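Local coordinates for tyrosyl-DNA phosphodiesterase 2 (Danio rerio, PDB 4F1H), which belongs to the endonuclease/exonuclease/phosphatase family, with a DNase I-like fold in which two packed beta sheets carry a magnesium site, at residues 39-44 with 112-117; 90-95 with 116-121. All coordinates share one frame; numbering follows the deposited sequence.

Contact 1: residues 39-44 with 112-117; sequences FLQELI and LMTSHL. With nucleotides of chain A.
Phe39 and Thr114 form the close-packed end of this contact, where the edge of the phenyl ring meets the threonine side chain. Phe39 CD2 lies 3.7 Å from Thr114 CB, near the plane of the ring, and Phe39 CE2 comes within 3.4 Å of Met113 O. Beyond it, the Leu112 side chain crosses that of Phe39 at about a right angle, its CB 4.0 Å from Phe39 CE2. The Phe39 side chain also touches Ile148 and Ala150 of strand 145-150, the neighbour of strand 108-114 in its sheet.

Polar groups take over at Gln41, which reaches back diagonally to Thr114. The Gln41 chain is bent at chi2 (83°), which turns its amide back toward the threonine. Its NE2 donates to Thr114 OG1 at 3.1 Å, somewhat tilted from the amide plane, while the same hydroxyl is also bonded to Ala150 O. The aliphatic part of Gln41 lies against His116, CB to CB at 4.0 Å.

At the looser end, still buried, a water and a nucleotide take the place of direct packing. The water bridges Glu42 N and His116 ND1, and on the other side of the imidazole NE2 donates a nearly straight bond (165°) of 2.8 Å to OP3 of DT1 of chain A, in the ring plane. Glu42 OE2 approaches the same ring at CE1, 3.4 Å away, with the carboxylate and imidazole planes 27° apart.

Strands 39-41 and 112-114 run nearly parallel but belong to different sheets, so the pairing is face-to-face packing within the beta sandwich of DNase I-like proteins. It opens at the strand ends into a phosphate- and magnesium-binding site, with the Glu42 side chain about 3 Å from the metal.

Contact 2: residues 90-95 with 116-121; sequences PTTQMM and HLESCK. With nucleotides of chain A.
Glu118 reaches Thr92 and Gln93 because its CG stands anti to the backbone N (chi1 -154°) and its chain then bends at chi2 (83°), swinging the carboxylate to the 90-95 loop. Thr92 OG1, likewise anti to its own backbone N, donates to Glu118 OE1 at 2.6 Å, and Gln93 N donates to Glu118 OE2 at 2.8 Å. Both acceptors use syn lone pairs, so the two bonds grip the carboxylate like a fork and fix its rotation. Thr92 OG1 also accepts from Met94 N at 3.0 Å, closing an ST turn that presents these donors together.

The extended Met94 chain passes beside this clasp. Its CG lies 3.6 Å from Glu118 OE2, its sulphur takes a weak bond from Ser119 N, and its methyl CE lies 3.5 Å from Ser119 O, a buried oxygen without a polar partner in the model. On the DNA side Ser119 OG donates to OP3 of DT1 of chain A at 2.7 Å.

Gln130 of helix 124-140 bonds Glu118 OE1 as well, so the contact ties the loop between strands 80-88 and 97-105 to the one leading from strand 108-114 into that helix.

The centre of contact 1 is about 6 Å from the centre of the chain, that of contact 2 about 16 Å; the first is buried and joins strands of the two sheets, the second is partly exposed and joins two loops. Their chemistry differs accordingly: aromatic and aliphatic packing with a single direct hydrogen bond in the first, a carboxylate clasp and a methionine in the second. They meet on one stretch, since 112-117 runs on into 116-121 through His116 and Leu117. From His116 that stretch runs on toward the nucleotides, and the shared His116 and, from contact 2, Ser119 both face the 5' phosphate of DT1 of chain A.

Contact 1: residues 39-44 with 112-117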
ATOM      1  N   PHE B  39      -8.626  -5.413  22.612  1.00 12.70           N
ATOM      2  CA  PHE B  39      -9.052  -5.956  21.327  1.00 12.80           C
ATOM      3  C   PHE B  39      -8.254  -7.253  21.157  1.00 17.84           C
ATOM      4  O   PHE B  39      -7.003  -7.224  21.152  1.00 15.01           O
ATOM      5  CB  PHE B  39      -8.631  -5.001  20.176  1.00 13.08           C
ATOM      6  CG  PHE B  39      -9.165  -3.604  20.275  1.00 13.64           C
ATOM      7  CD1 PHE B  39      -8.489  -2.619  20.981  1.00 14.98           C
ATOM      8  CD2 PHE B  39     -10.321  -3.244  19.591  1.00 19.83           C
ATOM      9  CE1 PHE B  39      -8.964  -1.291  21.034  1.00 16.01           C
ATOM     10  CE2 PHE B  39     -10.797  -1.901  19.625  1.00 17.63           C
ATOM     11  CZ  PHE B  39     -10.107  -0.925  20.309  1.00 17.43           C
ATOM     12  N   LEU B  40      -8.951  -8.390  21.042  1.00 14.01           N
ATOM     13  CA  LEU B  40      -8.252  -9.685  20.999  1.00 11.98           C
ATOM     14  C   LEU B  40      -8.595 -10.402  19.736  1.00 13.26           C
ATOM     15  O   LEU B  40      -9.717 -10.269  19.205  1.00 13.96           O
ATOM     16  CB  LEU B  40      -8.638 -10.564  22.186  1.00 14.64           C
ATOM     17  CG  LEU B  40      -8.220  -9.993  23.548  1.00 15.50           C
ATOM     18  CD1 LEU B  40      -8.761 -10.842  24.703  1.00 21.00           C
ATOM     19  CD2 LEU B  40      -6.717  -9.890  23.639  1.00 18.64           C
ATOM     20  N   GLN B  41      -7.616 -11.147  19.232  1.00 12.39           N
ATOM     21  CA  GLN B  41      -7.880 -11.989  18.061  1.00 11.95           C
ATOM     22  C   GLN B  41      -7.486 -13.434  18.308  1.00 15.33           C
ATOM     23  O   GLN B  41      -6.642 -13.718  19.154  1.00 14.50           O
ATOM     24  CB  GLN B  41      -7.208 -11.416  16.782  1.00 14.30           C
ATOM     25  CG  GLN B  41      -7.578  -9.950  16.519  1.00 12.85           C
ATOM     26  CD  GLN B  41      -6.689  -9.001  17.339  1.00 15.65           C
ATOM     27  OE1 GLN B  41      -5.490  -9.266  17.538  1.00 16.06           O
ATOM     28  NE2 GLN B  41      -7.271  -7.925  17.837  1.00 13.68           N
ATOM     29  N   GLU B  42      -8.139 -14.354  17.591  1.00 13.34           N
ATOM     30  CA  GLU B  42      -7.860 -15.785  17.697  1.00 13.16           C
ATOM     31  C   GLU B  42      -8.107 -16.322  19.109  1.00 14.93           C
ATOM     32  O   GLU B  42      -7.408 -17.225  19.603  1.00 16.58           O
ATOM     33  CB  GLU B  42      -6.461 -16.087  17.148  1.00 18.04           C
ATOM     34  CG  GLU B  42      -6.370 -17.427  16.471  1.00 26.42           C
ATOM     35  CD  GLU B  42      -4.994 -17.677  15.878  1.00 21.92           C
ATOM     36  OE1 GLU B  42      -4.330 -18.581  16.399  1.00 23.40           O
ATOM     37  OE2 GLU B  42      -4.610 -16.965  14.901  1.00 25.97           O
ATOM     38  N   LEU B  43      -9.157 -15.792  19.741  1.00 13.97           N
ATOM     39  CA  LEU B  43      -9.719 -16.455  20.930  1.00 15.57           C
ATOM     40  C   LEU B  43     -10.333 -17.783  20.493  1.00 17.88           C
ATOM     41  O   LEU B  43     -10.782 -17.924  19.347  1.00 16.67           O
ATOM     42  CB  LEU B  43     -10.839 -15.596  21.494  1.00 14.39           C
ATOM     43  CG  LEU B  43     -10.341 -14.291  22.115  1.00 15.20           C
ATOM     44  CD1 LEU B  43     -11.527 -13.388  22.343  1.00 15.92           C
ATOM     45  CD2 LEU B  43      -9.661 -14.574  23.395  1.00 15.43           C
ATOM     46  N   ILE B  44     -10.339 -18.760  21.391  1.00 17.03           N
ATOM     47  CA  ILE B  44     -11.175 -19.955  21.235  1.00 16.89           C
ATOM     48  C   ILE B  44     -12.019 -20.067  22.487  1.00 19.18           C
ATOM     49  O   ILE B  44     -11.711 -19.428  23.504  1.00 17.76           O
ATOM     50  CB  ILE B  44     -10.353 -21.232  20.999  1.00 16.43           C
ATOM     51  CG1 ILE B  44      -9.457 -21.538  22.195  1.00 18.33           C
ATOM     52  CG2 ILE B  44      -9.532 -21.140  19.701  1.00 19.19           C
ATOM     53  CD1 ILE B  44      -8.763 -22.914  22.085  1.00 23.39           C
ATOM     54  N   LEU B 112     -15.310   1.632  18.541  1.00 16.36           N
ATOM     55  CA  LEU B 112     -14.201   0.677  18.697  1.00 19.91           C
ATOM     56  C   LEU B 112     -14.365  -0.474  17.714  1.00 18.33           C
ATOM     57  O   LEU B 112     -15.457  -1.019  17.553  1.00 18.02           O
ATOM     58  CB  LEU B 112     -14.180   0.138  20.129  1.00 14.53           C
ATOM     59  CG  LEU B 112     -14.115   1.261  21.176  1.00 14.66           C
ATOM     60  CD1 LEU B 112     -14.422   0.653  22.535  1.00 16.14           C
ATOM     61  CD2 LEU B 112     -12.779   1.981  21.194  1.00 18.94           C
ATOM     62  N   MET B 113     -13.287  -0.838  17.034  1.00 14.71           N
ATOM     63  CA  MET B 113     -13.406  -1.853  15.987  1.00 13.85           C
ATOM     64  C   MET B 113     -12.236  -2.817  16.035  1.00 14.65           C
ATOM     65  O   MET B 113     -11.117  -2.421  16.307  1.00 15.66           O
ATOM     66  CB  MET B 113     -13.357  -1.184  14.605  1.00 15.23           C
ATOM     67  CG  MET B 113     -14.280   0.024  14.436  1.00 17.51           C
ATOM     68  SD  MET B 113     -13.808   0.996  12.961  1.00 23.20           S
ATOM     69  CE  MET B 113     -14.080  -0.218  11.668  1.00 25.35           C
ATOM     70  N   THR B 114     -12.516  -4.094  15.771  1.00 13.21           N
ATOM     71  CA  THR B 114     -11.408  -5.065  15.614  1.00 14.70           C
ATOM     72  C   THR B 114     -11.719  -6.111  14.547  1.00 16.64           C
ATOM     73  O   THR B 114     -12.869  -6.457  14.249  1.00 15.05           O
ATOM     74  CB  THR B 114     -11.011  -5.768  16.950  1.00 15.30           C
ATOM     75  OG1 THR B 114      -9.759  -6.429  16.790  1.00 15.89           O
ATOM     76  CG2 THR B 114     -12.061  -6.783  17.426  1.00 14.11           C
ATOM     77  N   SER B 115     -10.646  -6.642  13.974  1.00 15.54           N
ATOM     78  CA  SER B 115     -10.770  -7.711  13.009  1.00 15.96           C
ATOM     79  C   SER B 115      -9.448  -8.465  12.989  1.00 14.83           C
ATOM     80  O   SER B 115      -8.395  -7.967  13.454  1.00 16.81           O
ATOM     81  CB  SER B 115     -11.106  -7.140  11.624  1.00 18.89           C
ATOM     82  OG  SER B 115     -11.366  -8.200  10.703  1.00 17.56           O
ATOM     83  N   HIS B 116      -9.506  -9.691  12.496  1.00 14.28           N
ATOM     84  CA  HIS B 116      -8.322 -10.478  12.210  1.00 14.02           C
ATOM     85  C   HIS B 116      -8.422 -10.659  10.701  1.00 12.63           C
ATOM     86  O   HIS B 116      -9.203 -11.520  10.224  1.00 14.59           O
ATOM     87  CB  HIS B 116      -8.464 -11.800  12.963  1.00 13.52           C
ATOM     88  CG  HIS B 116      -7.327 -12.750  12.781  1.00 14.41           C
ATOM     89  ND1 HIS B 116      -7.390 -14.049  13.237  1.00 14.16           N
ATOM     90  CD2 HIS B 116      -6.081 -12.582  12.278  1.00 15.00           C
ATOM     91  CE1 HIS B 116      -6.245 -14.662  12.988  1.00 15.64           C
ATOM     92  NE2 HIS B 116      -5.433 -13.798  12.399  1.00 14.63           N
ATOM     93  N   LEU B 117      -7.723  -9.828   9.919  1.00 15.47           N
ATOM     94  CA  LEU B 117      -7.912  -9.892   8.465  1.00 15.03           C
ATOM     95  C   LEU B 117      -7.294 -11.183   7.930  1.00 13.78           C
ATOM     96  O   LEU B 117      -6.392 -11.777   8.532  1.00 15.44           O
ATOM     97  CB  LEU B 117      -7.246  -8.709   7.725  1.00 13.49           C
ATOM     98  CG  LEU B 117      -7.744  -7.305   8.101  1.00 15.82           C
ATOM     99  CD1 LEU B 117      -7.169  -6.226   7.136  1.00 16.78           C
ATOM    100  CD2 LEU B 117      -9.269  -7.196   8.123  1.00 18.95           C
TER
ATOM    101  OP3  DT A   1      -3.018 -14.667  11.265  1.00 19.08           O
ATOM    102  P    DT A   1      -1.634 -14.593  11.828  0.68 15.64           P
ATOM    103  OP1  DT A   1      -1.486 -14.980  13.223  1.00 24.80           O
ATOM    104  OP2  DT A   1      -1.075 -13.197  11.769  1.00 23.87           O
ATOM    105  O5'  DT A   1      -0.726 -15.457  10.858  1.00 20.96           O
ATOM    106  C5'  DT A   1       0.588 -15.812  11.321  1.00 21.57           C
ATOM    107  C4'  DT A   1       1.204 -16.671  10.237  1.00 19.57           C
ATOM    108  O4'  DT A   1       0.567 -17.975  10.340  1.00 20.94           O
ATOM    109  C3'  DT A   1       1.001 -16.182   8.798  1.00 21.42           C
ATOM    110  O3'  DT A   1       2.129 -16.598   8.005  1.00 20.66           O
ATOM    111  C2'  DT A   1      -0.247 -16.934   8.345  1.00 19.11           C
ATOM    112  C1'  DT A   1      -0.049 -18.267   9.067  1.00 19.91           C
ATOM    113  N1   DT A   1      -1.310 -19.039   9.267  1.00 19.76           N
ATOM    114  C2   DT A   1      -1.415 -20.275   8.659  1.00 29.08           C
ATOM    115  O2   DT A   1      -0.523 -20.760   7.945  1.00 29.51           O
ATOM    116  N3   DT A   1      -2.608 -20.910   8.888  1.00 28.47           N
ATOM    117  C4   DT A   1      -3.681 -20.470   9.656  1.00 29.92           C
ATOM    118  O4   DT A   1      -4.713 -21.152   9.799  1.00 24.66           O
ATOM    119  C5   DT A   1      -3.483 -19.164  10.261  1.00 23.86           C
ATOM    120  C7   DT A   1      -4.571 -18.538  11.081  1.00 17.71           C
ATOM    121  C6   DT A   1      -2.330 -18.510  10.054  1.00 21.09           C
TER
HETATM  122  O   HOH W   1      -9.609 -14.253  15.100  1.00 14.99           O

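Contact 2: residues 90-95 with 116-121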
ATOM      1  N   PRO B  90     -18.112 -10.904   3.140  1.00 20.51           N
ATOM      2  CA  PRO B  90     -18.826 -11.918   2.343  1.00 25.61           C
ATOM      3  C   PRO B  90     -17.947 -12.995   1.707  1.00 25.57           C
ATOM      4  O   PRO B  90     -18.410 -14.133   1.556  1.00 26.01           O
ATOM      5  CB  PRO B  90     -19.506 -11.091   1.244  1.00 31.65           C
ATOM      6  CG  PRO B  90     -19.611  -9.713   1.810  1.00 34.10           C
ATOM      7  CD  PRO B  90     -18.429  -9.528   2.738  1.00 23.65           C
ATOM      8  N   THR B  91     -16.712 -12.651   1.346  1.00 20.93           N
ATOM      9  CA  THR B  91     -15.855 -13.639   0.704  1.00 21.02           C
ATOM     10  C   THR B  91     -14.707 -14.172   1.567  1.00 20.12           C
ATOM     11  O   THR B  91     -13.765 -14.805   1.052  1.00 17.18           O
ATOM     12  CB  THR B  91     -15.318 -13.130  -0.682  1.00 25.47           C
ATOM     13  OG1 THR B  91     -14.723 -11.831  -0.550  1.00 22.46           O
ATOM     14  CG2 THR B  91     -16.462 -13.056  -1.721  1.00 27.39           C
ATOM     15  N   THR B  92     -14.768 -13.960   2.883  1.00 17.17           N
ATOM     16  CA  THR B  92     -13.787 -14.641   3.717  1.00 18.83           C
ATOM     17  C   THR B  92     -13.889 -16.162   3.621  1.00 16.09           C
ATOM     18  O   THR B  92     -14.994 -16.754   3.548  1.00 16.27           O
ATOM     19  CB  THR B  92     -13.856 -14.201   5.217  1.00 15.94           C
ATOM     20  OG1 THR B  92     -12.776 -14.797   5.971  1.00 15.73           O
ATOM     21  CG2 THR B  92     -15.170 -14.628   5.864  1.00 18.20           C
ATOM     22  N   GLN B  93     -12.730 -16.816   3.616  1.00 16.47           N
ATOM     23  CA  GLN B  93     -12.677 -18.270   3.741  1.00 17.79           C
ATOM     24  C   GLN B  93     -12.248 -18.720   5.134  1.00 18.74           C
ATOM     25  O   GLN B  93     -12.077 -19.911   5.376  1.00 18.07           O
ATOM     26  CB  GLN B  93     -11.741 -18.880   2.677  1.00 20.91           C
ATOM     27  CG  GLN B  93     -12.275 -18.665   1.295  1.00 21.09           C
ATOM     28  CD  GLN B  93     -13.484 -19.572   1.041  1.00 20.90           C
ATOM     29  OE1 GLN B  93     -13.524 -20.708   1.518  1.00 25.95           O
ATOM     30  NE2 GLN B  93     -14.447 -19.085   0.279  1.00 31.22           N
ATOM     31  N   MET B  94     -12.069 -17.762   6.053  1.00 15.79           N
ATOM     32  CA  MET B  94     -11.551 -18.029   7.399  1.00 17.07           C
ATOM     33  C   MET B  94     -12.432 -17.429   8.496  1.00 17.87           C
ATOM     34  O   MET B  94     -11.960 -17.138   9.617  1.00 16.25           O
ATOM     35  CB  MET B  94     -10.126 -17.473   7.530  1.00 16.22           C
ATOM     36  CG  MET B  94      -9.226 -17.992   6.397  1.00 18.49           C
ATOM     37  SD  MET B  94      -7.506 -17.450   6.522  1.00 18.41           S
ATOM     38  CE  MET B  94      -6.925 -18.092   4.918  1.00 19.89           C
ATOM     39  N   MET B  95     -13.716 -17.250   8.181  1.00 17.52           N
ATOM     40  CA  MET B  95     -14.714 -16.750   9.158  1.00 17.72           C
ATOM     41  C   MET B  95     -14.360 -15.395   9.776  1.00 16.73           C
ATOM     42  O   MET B  95     -14.830 -15.051  10.876  1.00 19.05           O
ATOM     43  CB  MET B  95     -15.042 -17.812  10.215  1.00 17.95           C
ATOM     44  CG  MET B  95     -15.715 -19.041   9.632  1.00 24.31           C
ATOM     45  SD  MET B  95     -17.397 -18.564   9.128  1.00 32.18           S
ATOM     46  CE  MET B  95     -17.926 -19.987   8.162  1.00 76.25           C
ATOM     47  N   HIS B 116      -9.506  -9.691  12.496  1.00 14.28           N
ATOM     48  CA  HIS B 116      -8.322 -10.478  12.210  1.00 14.02           C
ATOM     49  C   HIS B 116      -8.422 -10.659  10.701  1.00 12.63           C
ATOM     50  O   HIS B 116      -9.203 -11.520  10.224  1.00 14.59           O
ATOM     51  CB  HIS B 116      -8.464 -11.800  12.963  1.00 13.52           C
ATOM     52  CG  HIS B 116      -7.327 -12.750  12.781  1.00 14.41           C
ATOM     53  ND1 HIS B 116      -7.390 -14.049  13.237  1.00 14.16           N
ATOM     54  CD2 HIS B 116      -6.081 -12.582  12.278  1.00 15.00           C
ATOM     55  CE1 HIS B 116      -6.245 -14.662  12.988  1.00 15.64           C
ATOM     56  NE2 HIS B 116      -5.433 -13.798  12.399  1.00 14.63           N
ATOM     57  N   LEU B 117      -7.723  -9.828   9.919  1.00 15.47           N
ATOM     58  CA  LEU B 117      -7.912  -9.892   8.465  1.00 15.03           C
ATOM     59  C   LEU B 117      -7.294 -11.183   7.930  1.00 13.78           C
ATOM     60  O   LEU B 117      -6.392 -11.777   8.532  1.00 15.44           O
ATOM     61  CB  LEU B 117      -7.246  -8.709   7.725  1.00 13.49           C
ATOM     62  CG  LEU B 117      -7.744  -7.305   8.101  1.00 15.82           C
ATOM     63  CD1 LEU B 117      -7.169  -6.226   7.136  1.00 16.78           C
ATOM     64  CD2 LEU B 117      -9.269  -7.196   8.123  1.00 18.95           C
ATOM     65  N   GLU B 118      -7.840 -11.629   6.798  1.00 13.73           N
ATOM     66  CA  GLU B 118      -7.503 -12.942   6.209  1.00 12.72           C
ATOM     67  C   GLU B 118      -5.990 -13.215   6.295  1.00 17.16           C
ATOM     68  O   GLU B 118      -5.165 -12.346   5.925  1.00 18.29           O
ATOM     69  CB  GLU B 118      -7.912 -12.915   4.737  1.00 17.05           C
ATOM     70  CG  GLU B 118      -8.230 -14.302   4.154  1.00 15.48           C
ATOM     71  CD  GLU B 118      -9.647 -14.737   4.464  1.00 17.21           C
ATOM     72  OE1 GLU B 118     -10.319 -14.096   5.344  1.00 18.62           O
ATOM     73  OE2 GLU B 118     -10.125 -15.714   3.820  1.00 18.84           O
ATOM     74  N   SER B 119      -5.648 -14.401   6.781  1.00 15.56           N
ATOM     75  CA  SER B 119      -4.257 -14.782   7.076  1.00 15.80           C
ATOM     76  C   SER B 119      -3.570 -15.378   5.838  1.00 19.47           C
ATOM     77  O   SER B 119      -4.232 -15.886   4.909  1.00 17.69           O
ATOM     78  CB  SER B 119      -4.211 -15.830   8.187  1.00 15.73           C
ATOM     79  OG  SER B 119      -4.807 -15.325   9.397  1.00 13.94           O
ATOM     80  N   CYS B 120      -2.237 -15.295   5.858  1.00 15.80           N
ATOM     81  CA  CYS B 120      -1.302 -15.899   4.891  1.00 15.33           C
ATOM     82  C   CYS B 120      -0.854 -14.948   3.795  1.00 17.68           C
ATOM     83  O   CYS B 120      -1.633 -14.164   3.238  1.00 16.81           O
ATOM     84  CB  CYS B 120      -1.820 -17.227   4.261  1.00 19.90           C
ATOM     85  SG  CYS B 120      -2.360 -18.495   5.448  1.00 21.07           S
ATOM     86  N   LYS B 121       0.434 -15.037   3.475  1.00 16.42           N
ATOM     87  CA  LYS B 121       1.030 -14.105   2.531  1.00 16.38           C
ATOM     88  C   LYS B 121       0.271 -14.125   1.220  1.00 16.04           C
ATOM     89  O   LYS B 121       0.018 -13.060   0.614  1.00 20.74           O
ATOM     90  CB  LYS B 121       2.488 -14.482   2.310  1.00 15.96           C
ATOM     91  CG  LYS B 121       3.196 -13.569   1.305  1.00 16.95           C
ATOM     92  CD  LYS B 121       4.740 -13.750   1.473  1.00 21.06           C
ATOM     93  CE  LYS B 121       5.521 -12.906   0.424  1.00 26.52           C
ATOM     94  NZ  LYS B 121       7.016 -12.928   0.689  1.00 28.31           N
TER
ATOM     95  OP3  DT A   1      -3.018 -14.667  11.265  1.00 19.08           O
ATOM     96  P    DT A   1      -1.634 -14.593  11.828  0.68 15.64           P
ATOM     97  OP1  DT A   1      -1.486 -14.980  13.223  1.00 24.80           O
ATOM     98  OP2  DT A   1      -1.075 -13.197  11.769  1.00 23.87           O
ATOM     99  O5'  DT A   1      -0.726 -15.457  10.858  1.00 20.96           O
ATOM    100  C5'  DT A   1       0.588 -15.812  11.321  1.00 21.57           C
ATOM    101  C4'  DT A   1       1.204 -16.671  10.237  1.00 19.57           C
ATOM    102  O4'  DT A   1       0.567 -17.975  10.340  1.00 20.94           O
ATOM    103  C3'  DT A   1       1.001 -16.182   8.798  1.00 21.42           C
ATOM    104  O3'  DT A   1       2.129 -16.598   8.005  1.00 20.66           O
ATOM    105  C2'  DT A   1      -0.247 -16.934   8.345  1.00 19.11           C
ATOM    106  C1'  DT A   1      -0.049 -18.267   9.067  1.00 19.91           C
ATOM    107  N1   DT A   1      -1.310 -19.039   9.267  1.00 19.76           N
ATOM    108  C2   DT A   1      -1.415 -20.275   8.659  1.00 29.08           C
ATOM    109  O2   DT A   1      -0.523 -20.760   7.945  1.00 29.51           O
ATOM    110  N3   DT A   1      -2.608 -20.910   8.888  1.00 28.47           N
ATOM    111  C4   DT A   1      -3.681 -20.470   9.656  1.00 29.92           C
ATOM    112  O4   DT A   1      -4.713 -21.152   9.799  1.00 24.66           O
ATOM    113  C5   DT A   1      -3.483 -19.164  10.261  1.00 23.86           C
ATOM    114  C7   DT A   1      -4.571 -18.538  11.081  1.00 17.71           C
ATOM    115  C6   DT A   1      -2.330 -18.510  10.054  1.00 21.09           C
ATOM    116  P    DG A   2       2.431 -15.912   6.602  0.71 16.21           P
ATOM    117  OP1  DG A   2       2.009 -14.486   6.665  1.00 19.37           O
ATOM    118  OP2  DG A   2       1.943 -16.809   5.488  1.00 19.92           O
ATOM    119  O5'  DG A   2       4.021 -16.030   6.477  1.00 21.50           O
ATOM    120  C5'  DG A   2       4.801 -15.390   7.481  1.00 21.78           C
ATOM    121  C4'  DG A   2       6.090 -14.959   6.811  1.00 19.25           C
ATOM    122  O4'  DG A   2       6.921 -16.141   6.605  1.00 21.11           O
ATOM    123  C3'  DG A   2       5.968 -14.263   5.464  1.00 22.88           C
ATOM    124  O3'  DG A   2       6.807 -13.111   5.597  1.00 23.85           O
ATOM    125  C2'  DG A   2       6.563 -15.274   4.478  1.00 21.41           C
ATOM    126  C1'  DG A   2       7.578 -15.985   5.366  1.00 20.71           C
ATOM    127  N9   DG A   2       7.936 -17.336   4.950  1.00 21.02           N
ATOM    128  C8   DG A   2       7.101 -18.444   4.783  1.00 19.45           C
ATOM    129  N7   DG A   2       7.767 -19.535   4.410  1.00 23.01           N
ATOM    130  C5   DG A   2       9.111 -19.088   4.330  1.00 24.77           C
ATOM    131  C6   DG A   2      10.303 -19.780   3.965  1.00 27.84           C
ATOM    132  O6   DG A   2      10.407 -20.965   3.653  1.00 23.88           O
ATOM    133  N1   DG A   2      11.444 -18.976   4.013  1.00 26.21           N
ATOM    134  C2   DG A   2      11.427 -17.645   4.391  1.00 27.44           C
ATOM    135  N2   DG A   2      12.602 -16.989   4.389  1.00 29.34           N
ATOM    136  N3   DG A   2      10.318 -16.976   4.704  1.00 24.22           N
ATOM    137  C4   DG A   2       9.214 -17.763   4.679  1.00 20.77           C
ATOM    138  P    DC A   3       6.736 -11.891   4.548  0.81 20.48           P
ATOM    139  OP1  DC A   3       5.334 -11.501   4.359  1.00 24.01           O
ATOM    140  OP2  DC A   3       7.582 -12.235   3.352  1.00 24.58           O
ATOM    141  O5'  DC A   3       7.497 -10.752   5.352  1.00 22.63           O
ATOM    142  C5'  DC A   3       8.781 -11.112   5.925  1.00 18.54           C
ATOM    143  C4'  DC A   3       9.313  -9.872   6.593  1.00 18.02           C
ATOM    144  O4'  DC A   3      10.551 -10.181   7.336  1.00 20.48           O
ATOM    145  C3'  DC A   3       9.615  -8.716   5.648  1.00 23.60           C
ATOM    146  O3'  DC A   3       9.035  -7.557   6.244  1.00 24.12           O
ATOM    147  C2'  DC A   3      11.156  -8.695   5.618  1.00 21.22           C
ATOM    148  C1'  DC A   3      11.492  -9.154   7.034  1.00 20.11           C
ATOM    149  N1   DC A   3      12.795  -9.850   7.189  1.00 22.02           N
ATOM    150  C2   DC A   3      13.647  -9.416   8.217  1.00 23.36           C
ATOM    151  O2   DC A   3      13.315  -8.452   8.925  1.00 23.31           O
ATOM    152  N3   DC A   3      14.835 -10.069   8.379  1.00 29.95           N
ATOM    153  C4   DC A   3      15.142 -11.093   7.568  1.00 34.52           C
ATOM    154  N4   DC A   3      16.324 -11.699   7.770  1.00 37.97           N
ATOM    155  C5   DC A   3      14.275 -11.548   6.517  1.00 33.67           C
ATOM    156  C6   DC A   3      13.107 -10.902   6.372  1.00 24.59           C
TER